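Local atomic coordinates of K Homology domain-containing protein (Aeropyrum pernix, PDB entry 1TUA), a protein that is of unknown function but probably binds RNA through its K Homology domains. Residues V92-V97 with Y136-I141; T127-N132 with M148-A153; K106-R111 with M156-R161; R121-M126 with T165-L170. One frame throughout, in Å; residues are numbered along the deposited sequence.

Interaction 1 of 4, residues V92-V97 with Y136-I141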
loop_
_atom_site.group_PDB
_atom_site.type_symbol
_atom_site.label_atom_id
_atom_site.label_comp_id
_atom_site.label_asym_id
_atom_site.label_seq_id
_atom_site.Cartn_x
_atom_site.Cartn_y
_atom_site.Cartn_z
ATOM N N VAL A 92 -7.545 0.048 -2.988
ATOM C CA VAL A 92 -8.970 0.242 -3.211
ATOM C C VAL A 92 -9.085 1.214 -4.382
ATOM O O VAL A 92 -8.664 2.367 -4.285
ATOM C CB VAL A 92 -9.663 0.852 -1.976
ATOM C CG1 VAL A 92 -11.105 1.198 -2.303
ATOM C CG2 VAL A 92 -9.620 -0.136 -0.824
ATOM N N ASP A 93 -9.616 0.738 -5.503
ATOM C CA ASP A 93 -9.773 1.602 -6.667
ATOM C C ASP A 93 -11.149 2.246 -6.540
ATOM O O ASP A 93 -12.173 1.585 -6.730
ATOM C CB ASP A 93 -9.692 0.795 -7.965
ATOM C CG ASP A 93 -9.599 1.686 -9.193
ATOM O OD1 ASP A 93 -10.428 2.612 -9.320
ATOM O OD2 ASP A 93 -8.696 1.466 -10.029
ATOM N N LEU A 94 -11.164 3.537 -6.215
ATOM C CA LEU A 94 -12.415 4.254 -6.018
ATOM C C LEU A 94 -13.315 4.333 -7.252
ATOM O O LEU A 94 -14.519 4.559 -7.122
ATOM C CB LEU A 94 -12.127 5.657 -5.468
ATOM C CG LEU A 94 -11.384 5.686 -4.121
ATOM C CD1 LEU A 94 -11.111 7.117 -3.704
ATOM C CD2 LEU A 94 -12.213 4.978 -3.058
ATOM N N LYS A 95 -12.754 4.149 -8.442
ATOM C CA LYS A 95 -13.582 4.202 -9.639
ATOM C C LYS A 95 -14.492 2.979 -9.710
ATOM O O LYS A 95 -15.445 2.941 -10.494
ATOM C CB LYS A 95 -12.717 4.313 -10.893
ATOM C CG LYS A 95 -12.104 5.690 -11.062
ATOM C CD LYS A 95 -11.411 5.836 -12.396
ATOM C CE LYS A 95 -10.856 7.243 -12.559
ATOM N NZ LYS A 95 -10.083 7.405 -13.823
ATOM N N GLN A 96 -14.193 1.978 -8.886
ATOM C CA GLN A 96 -15.017 0.774 -8.833
ATOM C C GLN A 96 -16.320 1.138 -8.138
ATOM O O GLN A 96 -17.304 0.412 -8.219
ATOM C CB GLN A 96 -14.315 -0.334 -8.046
ATOM C CG GLN A 96 -13.273 -1.078 -8.836
ATOM C CD GLN A 96 -12.693 -2.242 -8.064
ATOM O OE1 GLN A 96 -13.424 -3.048 -7.493
ATOM N NE2 GLN A 96 -11.373 -2.345 -8.049
ATOM N N VAL A 97 -16.312 2.278 -7.452
ATOM C CA VAL A 97 -17.489 2.754 -6.736
ATOM C C VAL A 97 -18.175 3.899 -7.476
ATOM O O VAL A 97 -19.367 3.832 -7.769
ATOM C CB VAL A 97 -17.118 3.254 -5.323
ATOM C CG1 VAL A 97 -18.358 3.773 -4.608
ATOM C CG2 VAL A 97 -16.478 2.134 -4.532
ATOM N N TYR A 136 -7.288 8.435 -7.438
ATOM C CA TYR A 136 -8.516 7.652 -7.367
ATOM C C TYR A 136 -8.267 6.290 -6.740
ATOM O O TYR A 136 -9.171 5.458 -6.668
ATOM C CB TYR A 136 -9.125 7.489 -8.764
ATOM C CG TYR A 136 -8.222 6.782 -9.742
ATOM C CD1 TYR A 136 -8.192 5.390 -9.813
ATOM C CD2 TYR A 136 -7.355 7.504 -10.564
ATOM C CE1 TYR A 136 -7.315 4.733 -10.676
ATOM C CE2 TYR A 136 -6.472 6.856 -11.429
ATOM C CZ TYR A 136 -6.457 5.471 -11.478
ATOM O OH TYR A 136 -5.568 4.823 -12.308
ATOM N N GLU A 137 -7.038 6.065 -6.283
ATOM C CA GLU A 137 -6.685 4.798 -5.641
ATOM C C GLU A 137 -6.255 5.027 -4.198
ATOM O O GLU A 137 -5.451 5.918 -3.929
ATOM C CB GLU A 137 -5.540 4.122 -6.401
ATOM C CG GLU A 137 -5.944 3.580 -7.759
ATOM C CD GLU A 137 -4.775 3.472 -8.718
ATOM O OE1 GLU A 137 -4.104 4.504 -8.967
ATOM O OE2 GLU A 137 -4.531 2.359 -9.232
ATOM N N VAL A 138 -6.806 4.246 -3.272
ATOM C CA VAL A 138 -6.406 4.351 -1.869
ATOM C C VAL A 138 -5.550 3.124 -1.577
ATOM O O VAL A 138 -6.044 1.995 -1.587
ATOM C CB VAL A 138 -7.597 4.362 -0.920
ATOM C CG1 VAL A 138 -7.103 4.484 0.513
ATOM C CG2 VAL A 138 -8.516 5.520 -1.268
ATOM N N ALA A 139 -4.260 3.353 -1.350
ATOM C CA ALA A 139 -3.311 2.274 -1.087
ATOM C C ALA A 139 -3.129 2.071 0.415
ATOM O O ALA A 139 -3.052 3.037 1.179
ATOM C CB ALA A 139 -1.972 2.594 -1.747
ATOM N N ILE A 140 -3.032 0.807 0.820
ATOM C CA ILE A 140 -2.901 0.444 2.226
ATOM C C ILE A 140 -1.755 -0.536 2.445
ATOM O O ILE A 140 -1.628 -1.515 1.718
ATOM C CB ILE A 140 -4.195 -0.247 2.714
ATOM C CG1 ILE A 140 -5.403 0.653 2.442
ATOM C CG2 ILE A 140 -4.077 -0.613 4.190
ATOM C CD1 ILE A 140 -6.737 -0.092 2.453
ATOM N N ILE A 141 -0.940 -0.276 3.461
ATOM C CA ILE A 141 0.170 -1.159 3.806
ATOM C C ILE A 141 0.004 -1.627 5.247
ATOM O O ILE A 141 -0.132 -0.806 6.156
ATOM C CB ILE A 141 1.541 -0.444 3.698
ATOM C CG1 ILE A 141 1.806 -0.009 2.247
ATOM C CG2 ILE A 141 2.643 -1.384 4.188
ATOM C CD1 ILE A 141 2.974 0.948 2.089
HETATM O O HOH W 1 -6.295 0.294 -9.376
#
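In this KH domain, strand 87-93 lies antiparallel to strand 137-141, and the contact follows the pair to the point where the chain leaves the sheet for helix 95-98. Val92 and Val138 form a hydrogen-bonded pair, with Val92 N 2.8 Å from Val138 O and a matching bond returned from Val138 N to Val92 O. Past the non-hydrogen-bonded pair of Asp93 and Glu137, Leu94 N reaches Tyr136 O at 2.8 Å, almost along the C=O axis. The Lys95 side chain lies over the ring of Tyr136. From CB its CG stands anti to the carbonyl carbon (chi1 -74°), and every later bond is extended. Lys95 CG comes within 4.1 Å of Tyr136 CD1, and Lys95 CD passes the same atom at 4.2 Å. Lys95 CE rides over the ring face, 3.9 Å from Tyr136 CG. Lys95 NZ ends 4.4 Å from the ring centroid, 16° off the normal, a cation-pi contact. Tyr136 itself holds the crowded chi1 position, its CG between the backbone N and the carbonyl carbon. The Asp93 carboxylate sits at the ring edge, OD2 3.6 Å from Tyr136 CE1, while OD1 accepts from Lys95 N with its anti lone pair, a capping bond at the turn that leads into the helix. An alanine here instead of Asp93 removes the carboxylate, which would probably weaken that capping and the water-mediated link to Glu137. Repulsion between the two carboxylates is probably eased by the Lys11 salt bridge to Glu137 OE1 and by a water that donates to Asp93 OD2 and, at 2.7 Å, to Glu137 OE2.

Interaction 2 of 4, residues T127-N132 with M148-A153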
loop_
_atom_site.group_PDB
_atom_site.type_symbol
_atom_site.label_atom_id
_atom_site.label_comp_id
_atom_site.label_asym_id
_atom_site.label_seq_id
_atom_site.Cartn_x
_atom_site.Cartn_y
_atom_site.Cartn_z
ATOM N N THR A 127 -6.139 0.397 12.807
ATOM C CA THR A 127 -5.639 -0.804 12.144
ATOM C C THR A 127 -4.122 -0.914 12.085
ATOM O O THR A 127 -3.593 -1.937 11.656
ATOM C CB THR A 127 -6.162 -0.884 10.697
ATOM O OG1 THR A 127 -5.697 0.255 9.963
ATOM C CG2 THR A 127 -7.678 -0.893 10.675
ATOM N N ASP A 128 -3.430 0.136 12.515
ATOM C CA ASP A 128 -1.971 0.163 12.479
ATOM C C ASP A 128 -1.483 -0.093 11.055
ATOM O O ASP A 128 -0.666 -0.980 10.813
ATOM C CB ASP A 128 -1.383 -0.879 13.435
ATOM C CG ASP A 128 0.126 -0.776 13.550
ATOM O OD1 ASP A 128 0.644 0.362 13.548
ATOM O OD2 ASP A 128 0.792 -1.829 13.653
ATOM N N THR A 129 -2.009 0.691 10.118
ATOM C CA THR A 129 -1.632 0.600 8.708
ATOM C C THR A 129 -1.264 1.993 8.182
ATOM O O THR A 129 -1.542 3.005 8.831
ATOM C CB THR A 129 -2.801 0.104 7.837
ATOM O OG1 THR A 129 -3.885 1.038 7.942
ATOM C CG2 THR A 129 -3.271 -1.273 8.280
ATOM N N TYR A 130 -0.619 2.034 7.018
ATOM C CA TYR A 130 -0.295 3.300 6.371
ATOM C C TYR A 130 -1.329 3.374 5.255
ATOM O O TYR A 130 -1.545 2.393 4.550
ATOM C CB TYR A 130 1.098 3.297 5.729
ATOM C CG TYR A 130 2.274 3.344 6.681
ATOM C CD1 TYR A 130 2.127 3.779 8.000
ATOM C CD2 TYR A 130 3.546 2.982 6.246
ATOM C CE1 TYR A 130 3.222 3.851 8.858
ATOM C CE2 TYR A 130 4.643 3.053 7.093
ATOM C CZ TYR A 130 4.476 3.487 8.395
ATOM O OH TYR A 130 5.572 3.567 9.227
ATOM N N ILE A 131 -1.972 4.522 5.102
ATOM C CA ILE A 131 -2.983 4.686 4.064
ATOM C C ILE A 131 -2.701 5.936 3.235
ATOM O O ILE A 131 -2.495 7.022 3.782
ATOM C CB ILE A 131 -4.412 4.796 4.686
ATOM C CG1 ILE A 131 -4.767 3.492 5.409
ATOM C CG2 ILE A 131 -5.444 5.098 3.602
ATOM C CD1 ILE A 131 -6.093 3.522 6.167
ATOM N N ASN A 132 -2.671 5.775 1.917
ATOM C CA ASN A 132 -2.449 6.903 1.029
ATOM C C ASN A 132 -3.653 7.082 0.121
ATOM O O ASN A 132 -4.084 6.144 -0.540
ATOM C CB ASN A 132 -1.202 6.699 0.164
ATOM C CG ASN A 132 -0.875 7.928 -0.668
ATOM O OD1 ASN A 132 -1.293 8.053 -1.823
ATOM N ND2 ASN A 132 -0.151 8.856 -0.068
ATOM N N MET A 148 -6.778 -5.688 5.400
ATOM C CA MET A 148 -8.112 -6.018 4.915
ATOM C C MET A 148 -9.179 -5.292 5.742
ATOM O O MET A 148 -10.227 -4.910 5.210
ATOM C CB MET A 148 -8.340 -7.537 4.939
ATOM C CG MET A 148 -7.523 -8.312 3.881
ATOM S SD MET A 148 -7.672 -7.644 2.177
ATOM C CE MET A 148 -9.366 -8.032 1.830
ATOM N N ALA A 149 -8.909 -5.083 7.031
ATOM C CA ALA A 149 -9.854 -4.366 7.892
ATOM C C ALA A 149 -9.948 -2.914 7.419
ATOM O O ALA A 149 -11.040 -2.355 7.290
ATOM C CB ALA A 149 -9.389 -4.418 9.343
ATOM N N ALA A 150 -8.793 -2.307 7.156
ATOM C CA ALA A 150 -8.734 -0.927 6.683
ATOM C C ALA A 150 -9.426 -0.791 5.321
ATOM O O ALA A 150 -10.138 0.179 5.060
ATOM C CB ALA A 150 -7.275 -0.482 6.577
ATOM N N LYS A 151 -9.202 -1.773 4.452
ATOM C CA LYS A 151 -9.793 -1.772 3.119
ATOM C C LYS A 151 -11.311 -1.703 3.230
ATOM O O LYS A 151 -11.970 -0.920 2.540
ATOM C CB LYS A 151 -9.386 -3.045 2.375
ATOM C CG LYS A 151 -9.996 -3.212 0.991
ATOM C CD LYS A 151 -9.645 -4.584 0.422
ATOM C CE LYS A 151 -10.209 -4.785 -0.980
ATOM N NZ LYS A 151 -9.451 -4.026 -2.018
ATOM N N GLN A 152 -11.860 -2.536 4.108
ATOM C CA GLN A 152 -13.295 -2.579 4.316
ATOM C C GLN A 152 -13.809 -1.224 4.818
ATOM O O GLN A 152 -14.806 -0.707 4.307
ATOM C CB GLN A 152 -13.627 -3.700 5.307
ATOM C CG GLN A 152 -15.094 -3.836 5.643
ATOM C CD GLN A 152 -15.363 -5.012 6.563
ATOM O OE1 GLN A 152 -14.603 -5.277 7.497
ATOM N NE2 GLN A 152 -16.456 -5.717 6.311
ATOM N N ALA A 153 -13.125 -0.644 5.807
ATOM C CA ALA A 153 -13.529 0.653 6.346
ATOM C C ALA A 153 -13.524 1.719 5.245
ATOM O O ALA A 153 -14.446 2.538 5.153
ATOM C CB ALA A 153 -12.601 1.061 7.481
#
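Flat groups stay out of this junction: the ring of Tyr130 points off the other side of strand 130-133, where Lys78 and Arg81 make cation-pi contacts with it. What meets helix 144-158 is a set of branched side chains gathered round one methyl, Ala150 CB. Thr127 OG1 lies 3.8 Å from Ala150 CB, Thr129 OG1 lies 4.0 Å from the same carbon, and Ile131 CD1 comes up to it at 4.2 Å from the strand. A second methyl pair, Thr127 CG2 and Ala149 CB at 4.1 Å, extends the contact one residue back along the helix. Both threonines hold OG1 in the crowded position between the backbone N and the carbonyl carbon (chi1 61° in each). Between them Asp128 takes positive phi as helix 118-127 ends, and the resulting bend brings the two hydroxyls together, Thr129 OG1 donating to Thr127 OG1 at 2.8 Å. Thr127 OG1 is also hydrogen-bonded to Ile123 O, one turn earlier. Ile123 and Ile140 also pack on Ala150, so the methyl belongs to the hydrophobic core of the KH fold, where the helices pack on one face of the sheet. No hydrogen bond crosses between the segments. Two buried hydroxyls can therefore face an alanine methyl at little polar cost, since Thr129 OG1 bonds to Thr127 OG1, which in turn bonds to the helix carbonyl of Ile123, and the fit between the segments rests on van der Waals contact.

Interaction 3 of 4, residues K106-R111 with M156-R161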
loop_
_atom_site.group_PDB
_atom_site.type_symbol
_atom_site.label_atom_id
_atom_site.label_comp_id
_atom_site.label_asym_id
_atom_site.label_seq_id
_atom_site.Cartn_x
_atom_site.Cartn_y
_atom_site.Cartn_z
ATOM N N LYS A 106 -14.535 13.221 -5.899
ATOM C CA LYS A 106 -14.121 14.257 -4.966
ATOM C C LYS A 106 -14.919 14.173 -3.672
ATOM O O LYS A 106 -14.361 14.308 -2.589
ATOM C CB LYS A 106 -14.290 15.652 -5.584
ATOM C CG LYS A 106 -13.378 15.934 -6.765
ATOM C CD LYS A 106 -13.525 17.377 -7.242
ATOM C CE LYS A 106 -12.979 18.373 -6.213
ATOM N NZ LYS A 106 -11.494 18.286 -6.000
ATOM N N ARG A 107 -16.223 13.946 -3.769
ATOM C CA ARG A 107 -17.024 13.864 -2.557
ATOM C C ARG A 107 -16.633 12.698 -1.665
ATOM O O ARG A 107 -16.491 12.871 -0.456
ATOM C CB ARG A 107 -18.518 13.788 -2.883
ATOM C CG ARG A 107 -19.100 15.116 -3.321
ATOM C CD ARG A 107 -20.572 15.196 -2.980
ATOM N NE ARG A 107 -21.330 14.108 -3.591
ATOM C CZ ARG A 107 -21.581 14.007 -4.894
ATOM N NH1 ARG A 107 -21.137 14.933 -5.738
ATOM N NH2 ARG A 107 -22.278 12.973 -5.353
ATOM N N ILE A 108 -16.445 11.512 -2.236
ATOM C CA ILE A 108 -16.075 10.379 -1.394
ATOM C C ILE A 108 -14.664 10.514 -0.837
ATOM O O ILE A 108 -14.393 10.042 0.266
ATOM C CB ILE A 108 -16.201 9.016 -2.123
ATOM C CG1 ILE A 108 -15.246 8.951 -3.308
ATOM C CG2 ILE A 108 -17.638 8.801 -2.563
ATOM C CD1 ILE A 108 -15.084 7.549 -3.859
ATOM N N LYS A 109 -13.762 11.153 -1.578
ATOM C CA LYS A 109 -12.409 11.329 -1.068
ATOM C C LYS A 109 -12.484 12.229 0.159
ATOM O O LYS A 109 -11.709 12.076 1.104
ATOM C CB LYS A 109 -11.496 11.932 -2.135
ATOM C CG LYS A 109 -11.143 10.949 -3.243
ATOM C CD LYS A 109 -10.379 11.608 -4.380
ATOM C CE LYS A 109 -8.947 11.922 -3.994
ATOM N NZ LYS A 109 -8.242 12.682 -5.069
ATOM N N GLY A 110 -13.441 13.152 0.146
ATOM C CA GLY A 110 -13.626 14.045 1.277
ATOM C C GLY A 110 -14.048 13.271 2.515
ATOM O O GLY A 110 -13.612 13.584 3.621
ATOM N N ARG A 111 -14.901 12.263 2.331
ATOM C CA ARG A 111 -15.368 11.416 3.434
ATOM C C ARG A 111 -14.233 10.520 3.943
ATOM O O ARG A 111 -14.074 10.326 5.145
ATOM C CB ARG A 111 -16.526 10.521 2.979
ATOM C CG ARG A 111 -17.800 11.258 2.617
ATOM C CD ARG A 111 -18.478 11.830 3.847
ATOM N NE ARG A 111 -19.019 10.784 4.713
ATOM C CZ ARG A 111 -19.615 11.020 5.875
ATOM N NH1 ARG A 111 -19.740 12.270 6.307
ATOM N NH2 ARG A 111 -20.087 10.017 6.605
ATOM N N MET A 156 -16.462 1.177 2.969
ATOM C CA MET A 156 -17.690 1.615 3.641
ATOM C C MET A 156 -17.851 3.137 3.564
ATOM O O MET A 156 -18.957 3.638 3.369
ATOM C CB MET A 156 -17.695 1.165 5.108
ATOM C CG MET A 156 -17.972 -0.326 5.319
ATOM S SD MET A 156 -17.732 -0.849 7.037
ATOM C CE MET A 156 -19.145 -0.182 7.829
ATOM N N LEU A 157 -16.752 3.873 3.716
ATOM C CA LEU A 157 -16.821 5.330 3.640
ATOM C C LEU A 157 -17.096 5.770 2.209
ATOM O O LEU A 157 -17.835 6.726 1.984
ATOM C CB LEU A 157 -15.517 5.973 4.130
ATOM C CG LEU A 157 -15.216 5.911 5.628
ATOM C CD1 LEU A 157 -13.897 6.619 5.915
ATOM C CD2 LEU A 157 -16.342 6.563 6.405
ATOM N N ALA A 158 -16.505 5.068 1.242
ATOM C CA ALA A 158 -16.694 5.402 -0.168
ATOM C C ALA A 158 -18.131 5.133 -0.585
ATOM O O ALA A 158 -18.581 5.596 -1.633
ATOM C CB ALA A 158 -15.740 4.590 -1.041
ATOM N N GLU A 159 -18.850 4.382 0.244
ATOM C CA GLU A 159 -20.235 4.056 -0.046
ATOM C C GLU A 159 -21.224 4.950 0.705
ATOM O O GLU A 159 -22.434 4.803 0.558
ATOM C CB GLU A 159 -20.473 2.577 0.250
ATOM C CG GLU A 159 -19.525 1.697 -0.550
ATOM C CD GLU A 159 -19.733 0.219 -0.323
ATOM O OE1 GLU A 159 -19.604 -0.238 0.836
ATOM O OE2 GLU A 159 -20.021 -0.487 -1.316
ATOM N N GLY A 160 -20.703 5.879 1.506
ATOM C CA GLY A 160 -21.564 6.809 2.221
ATOM C C GLY A 160 -21.923 6.555 3.677
ATOM O O GLY A 160 -22.690 7.328 4.265
ATOM N N ARG A 161 -21.384 5.491 4.268
ATOM C CA ARG A 161 -21.674 5.173 5.664
ATOM C C ARG A 161 -21.204 6.305 6.569
ATOM O O ARG A 161 -20.265 7.022 6.223
ATOM C CB ARG A 161 -20.955 3.885 6.069
ATOM C CG ARG A 161 -21.355 2.649 5.283
ATOM C CD ARG A 161 -22.740 2.178 5.686
ATOM N NE ARG A 161 -23.054 0.858 5.149
ATOM C CZ ARG A 161 -24.189 0.202 5.390
ATOM N NH1 ARG A 161 -25.125 0.745 6.165
ATOM N NH2 ARG A 161 -24.387 -1.001 4.863
HETATM O O HOH W 2 -19.056 8.344 3.795
#
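Arg111 reaches its partners by curling: CG stands anti to the carbonyl carbon, and the chain then bends twice in the same sense (chi2 -71°, chi3 -69°), turning the guanidinium back toward the C-terminal end of helix 144-158. Arg111 NH2 donates to Arg161 O at 3.0 Å with an N-H...O angle of 158°. The oxygen lies in the guanidinium plane, although the donor stands above the plane of the carbonyl. On the same edge of the group, Arg111 NE gives its hydrogen to a water 2.6 Å away. That water donates in turn to Leu157 O at 2.7 Å and to Arg161 O at 3.0 Å, so Arg161 O is gripped by both guanidinium and water, and the rotation of the planar group is fixed at two points. A positive group beside these carbonyls would probably also be favoured by the helix dipole. Nearer the sheet, Ile108 has CG1 in the crowded position between the backbone N and the carbonyl carbon; its CD1 meets Ala158 CB at 4.1 Å, and CG2 rests 3.5 Å from Ala158 O. Leu94 packs against both residues from the side of the sheet. Gly160, with its positive phi, lets the chain turn away from the helix, Arg161 N bonding back to Met156 O and Gly160 N to Leu157 O. This is a Schellman motif closing the last helix of a type I KH fold, held here against the helix that leads into the GxxG loop.

Interaction 4 of 4, residues R121-M126 with T165-L170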
loop_
_atom_site.group_PDB
_atom_site.type_symbol
_atom_site.label_atom_id
_atom_site.label_comp_id
_atom_site.label_asym_id
_atom_site.label_seq_id
_atom_site.Cartn_x
_atom_site.Cartn_y
_atom_site.Cartn_z
ATOM N N ARG A 121 -6.662 9.250 9.339
ATOM C CA ARG A 121 -5.809 8.972 10.493
ATOM C C ARG A 121 -6.448 8.002 11.484
ATOM O O ARG A 121 -5.764 7.140 12.053
ATOM C CB ARG A 121 -5.432 10.272 11.210
ATOM C CG ARG A 121 -4.547 11.178 10.385
ATOM C CD ARG A 121 -4.051 12.374 11.194
ATOM N NE ARG A 121 -3.141 13.214 10.412
ATOM C CZ ARG A 121 -3.503 13.912 9.338
ATOM N NH1 ARG A 121 -4.762 13.871 8.917
ATOM N NH2 ARG A 121 -2.610 14.642 8.678
ATOM N N THR A 122 -7.755 8.140 11.699
ATOM C CA THR A 122 -8.460 7.254 12.622
ATOM C C THR A 122 -8.370 5.807 12.148
ATOM O O THR A 122 -8.096 4.903 12.931
ATOM C CB THR A 122 -9.944 7.640 12.751
ATOM O OG1 THR A 122 -10.039 8.942 13.337
ATOM C CG2 THR A 122 -10.692 6.630 13.624
ATOM N N ILE A 123 -8.601 5.588 10.860
ATOM C CA ILE A 123 -8.519 4.239 10.327
ATOM C C ILE A 123 -7.082 3.715 10.456
ATOM O O ILE A 123 -6.877 2.570 10.852
ATOM C CB ILE A 123 -8.994 4.196 8.856
ATOM C CG1 ILE A 123 -10.478 4.594 8.798
ATOM C CG2 ILE A 123 -8.802 2.790 8.276
ATOM C CD1 ILE A 123 -11.058 4.701 7.397
ATOM N N GLU A 124 -6.088 4.548 10.143
ATOM C CA GLU A 124 -4.684 4.130 10.266
ATOM C C GLU A 124 -4.329 3.727 11.702
ATOM O O GLU A 124 -3.667 2.711 11.931
ATOM C CB GLU A 124 -3.733 5.252 9.851
ATOM C CG GLU A 124 -3.705 5.588 8.379
ATOM C CD GLU A 124 -2.631 6.620 8.052
ATOM O OE1 GLU A 124 -2.524 7.625 8.783
ATOM O OE2 GLU A 124 -1.894 6.434 7.066
ATOM N N GLU A 125 -4.765 4.535 12.666
ATOM C CA GLU A 125 -4.471 4.268 14.072
ATOM C C GLU A 125 -5.170 3.016 14.585
ATOM O O GLU A 125 -4.590 2.248 15.350
ATOM C CB GLU A 125 -4.882 5.457 14.943
ATOM C CG GLU A 125 -4.241 6.769 14.547
ATOM C CD GLU A 125 -4.673 7.922 15.436
ATOM O OE1 GLU A 125 -5.893 8.090 15.658
ATOM O OE2 GLU A 125 -3.788 8.669 15.906
ATOM N N MET A 126 -6.419 2.820 14.165
ATOM C CA MET A 126 -7.190 1.663 14.602
ATOM C C MET A 126 -6.655 0.352 14.031
ATOM O O MET A 126 -6.695 -0.681 14.695
ATOM C CB MET A 126 -8.664 1.831 14.210
ATOM C CG MET A 126 -9.388 2.971 14.935
ATOM S SD MET A 126 -11.191 3.006 14.647
ATOM C CE MET A 126 -11.594 1.454 15.166
ATOM N N THR A 165 -20.311 4.897 12.282
ATOM C CA THR A 165 -20.712 3.551 11.875
ATOM C C THR A 165 -19.467 2.756 11.496
ATOM O O THR A 165 -19.247 1.649 11.980
ATOM C CB THR A 165 -21.645 3.607 10.651
ATOM O OG1 THR A 165 -22.937 4.061 11.063
ATOM C CG2 THR A 165 -21.768 2.238 9.993
ATOM N N VAL A 166 -18.654 3.338 10.622
ATOM C CA VAL A 166 -17.428 2.697 10.172
ATOM C C VAL A 166 -16.472 2.424 11.337
ATOM O O VAL A 166 -15.932 1.326 11.454
ATOM C CB VAL A 166 -16.724 3.568 9.096
ATOM C CG1 VAL A 166 -15.383 2.951 8.706
ATOM C CG2 VAL A 166 -17.612 3.685 7.868
ATOM N N TYR A 167 -16.274 3.410 12.205
ATOM C CA TYR A 167 -15.374 3.235 13.337
ATOM C C TYR A 167 -15.865 2.162 14.301
ATOM O O TYR A 167 -15.078 1.366 14.807
ATOM C CB TYR A 167 -15.188 4.548 14.100
ATOM C CG TYR A 167 -14.687 5.704 13.262
ATOM C CD1 TYR A 167 -13.804 5.501 12.193
ATOM C CD2 TYR A 167 -15.089 7.007 13.541
ATOM C CE1 TYR A 167 -13.340 6.578 11.419
ATOM C CE2 TYR A 167 -14.634 8.085 12.781
ATOM C CZ TYR A 167 -13.763 7.868 11.724
ATOM O OH TYR A 167 -13.338 8.942 10.978
ATOM N N ARG A 168 -17.166 2.137 14.563
ATOM C CA ARG A 168 -17.713 1.140 15.474
ATOM C C ARG A 168 -17.483 -0.264 14.899
ATOM O O ARG A 168 -17.107 -1.191 15.618
ATOM C CB ARG A 168 -19.208 1.383 15.675
ATOM C CG ARG A 168 -19.667 1.205 17.107
ATOM C CD ARG A 168 -21.190 1.166 17.188
ATOM N NE ARG A 168 -21.822 2.337 16.574
ATOM C CZ ARG A 168 -21.697 3.583 17.024
ATOM N NH1 ARG A 168 -20.957 3.832 18.100
ATOM N NH2 ARG A 168 -22.323 4.577 16.404
ATOM N N HIS A 169 -17.708 -0.413 13.597
ATOM C CA HIS A 169 -17.517 -1.693 12.924
ATOM C C HIS A 169 -16.043 -2.105 12.928
ATOM O O HIS A 169 -15.711 -3.251 13.236
ATOM C CB HIS A 169 -18.033 -1.603 11.489
ATOM C CG HIS A 169 -17.760 -2.826 10.672
ATOM N ND1 HIS A 169 -16.536 -3.071 10.085
ATOM C CD2 HIS A 169 -18.543 -3.887 10.368
ATOM C CE1 HIS A 169 -16.578 -4.231 9.454
ATOM N NE2 HIS A 169 -17.785 -4.747 9.611
ATOM N N LEU A 170 -15.170 -1.160 12.588
ATOM C CA LEU A 170 -13.729 -1.396 12.558
ATOM C C LEU A 170 -13.248 -1.806 13.949
ATOM O O LEU A 170 -12.383 -2.666 14.095
ATOM C CB LEU A 170 -13.019 -0.122 12.102
ATOM C CG LEU A 170 -11.542 -0.179 11.714
ATOM C CD1 LEU A 170 -11.304 -1.274 10.681
ATOM C CD2 LEU A 170 -11.132 1.189 11.173
#
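Thr122 and Tyr167 meet at about a right angle, the methyl pointing down onto the ring. Thr122 CG2 stands 3.4 Å from Tyr167 CE1 and 3.7 Å from the ring centroid, 22° off the normal, a CH-pi contact shifted toward the rim. The hydroxyl of Thr122 is hydrogen-bonded to Arg118 O within its own helix, and CG2, anti to the backbone N, is the branch that meets the ring. Ile123 takes the ring edge, CG1 lying 4.4 Å from Tyr167 CE1. Met126 approaches from an oblique direction: SD is 5.3 Å from the Tyr167 centroid, a loose Met-aromatic contact. A bend at the end of its chain (chi3 57°) brings Met126 CE up to helix 163-188, 3.5 Å from Tyr167 O and 3.7 Å from Leu170 CB. Leu170 crosses Ile123 at about a right angle, its CD2 4.0 Å from Ile123 CG2. An alanine in place of Tyr167 removes the ring that Thr122, Ile123 and Met126 meet, and would probably loosen the packing between the two helices. The segments run nearly parallel, 5° apart, with axes 11.0 Å from each other, a wide spacing bridged mainly by Tyr167, Met126 and Leu170. Helix 144-158 closes one flank of the pair: Ile154 packs on Ile123, and Ala153 and Leu157 on Val166. Helix 163-188 thus lies on the helical side of the KH fold, with helix 118-127 and helix 144-158 between it and the three-stranded sheet.

In the fold
The four contacts lie within one KH domain and the helix that follows it. Along the chain their first segments come in the order of interactions 1, 3, 4 and 2, and their partners follow in the order 1, 2, 3 and 4. Interactions 1 and 2 share a three-stranded antiparallel sheet, with centres 11 Å apart. Interactions 2 and 3 both use helix 144-158, with centres about 15 Å apart. Interaction 4 is 9 Å from interaction 2, between centres, where Glu124 OE2 bonds to Ile131 N, and 17 Å from interaction 1, which it does not touch. Sheet, inner helices and helix 163-188 therefore form successive layers, a framework consistent with RNA binding as in other KH proteins.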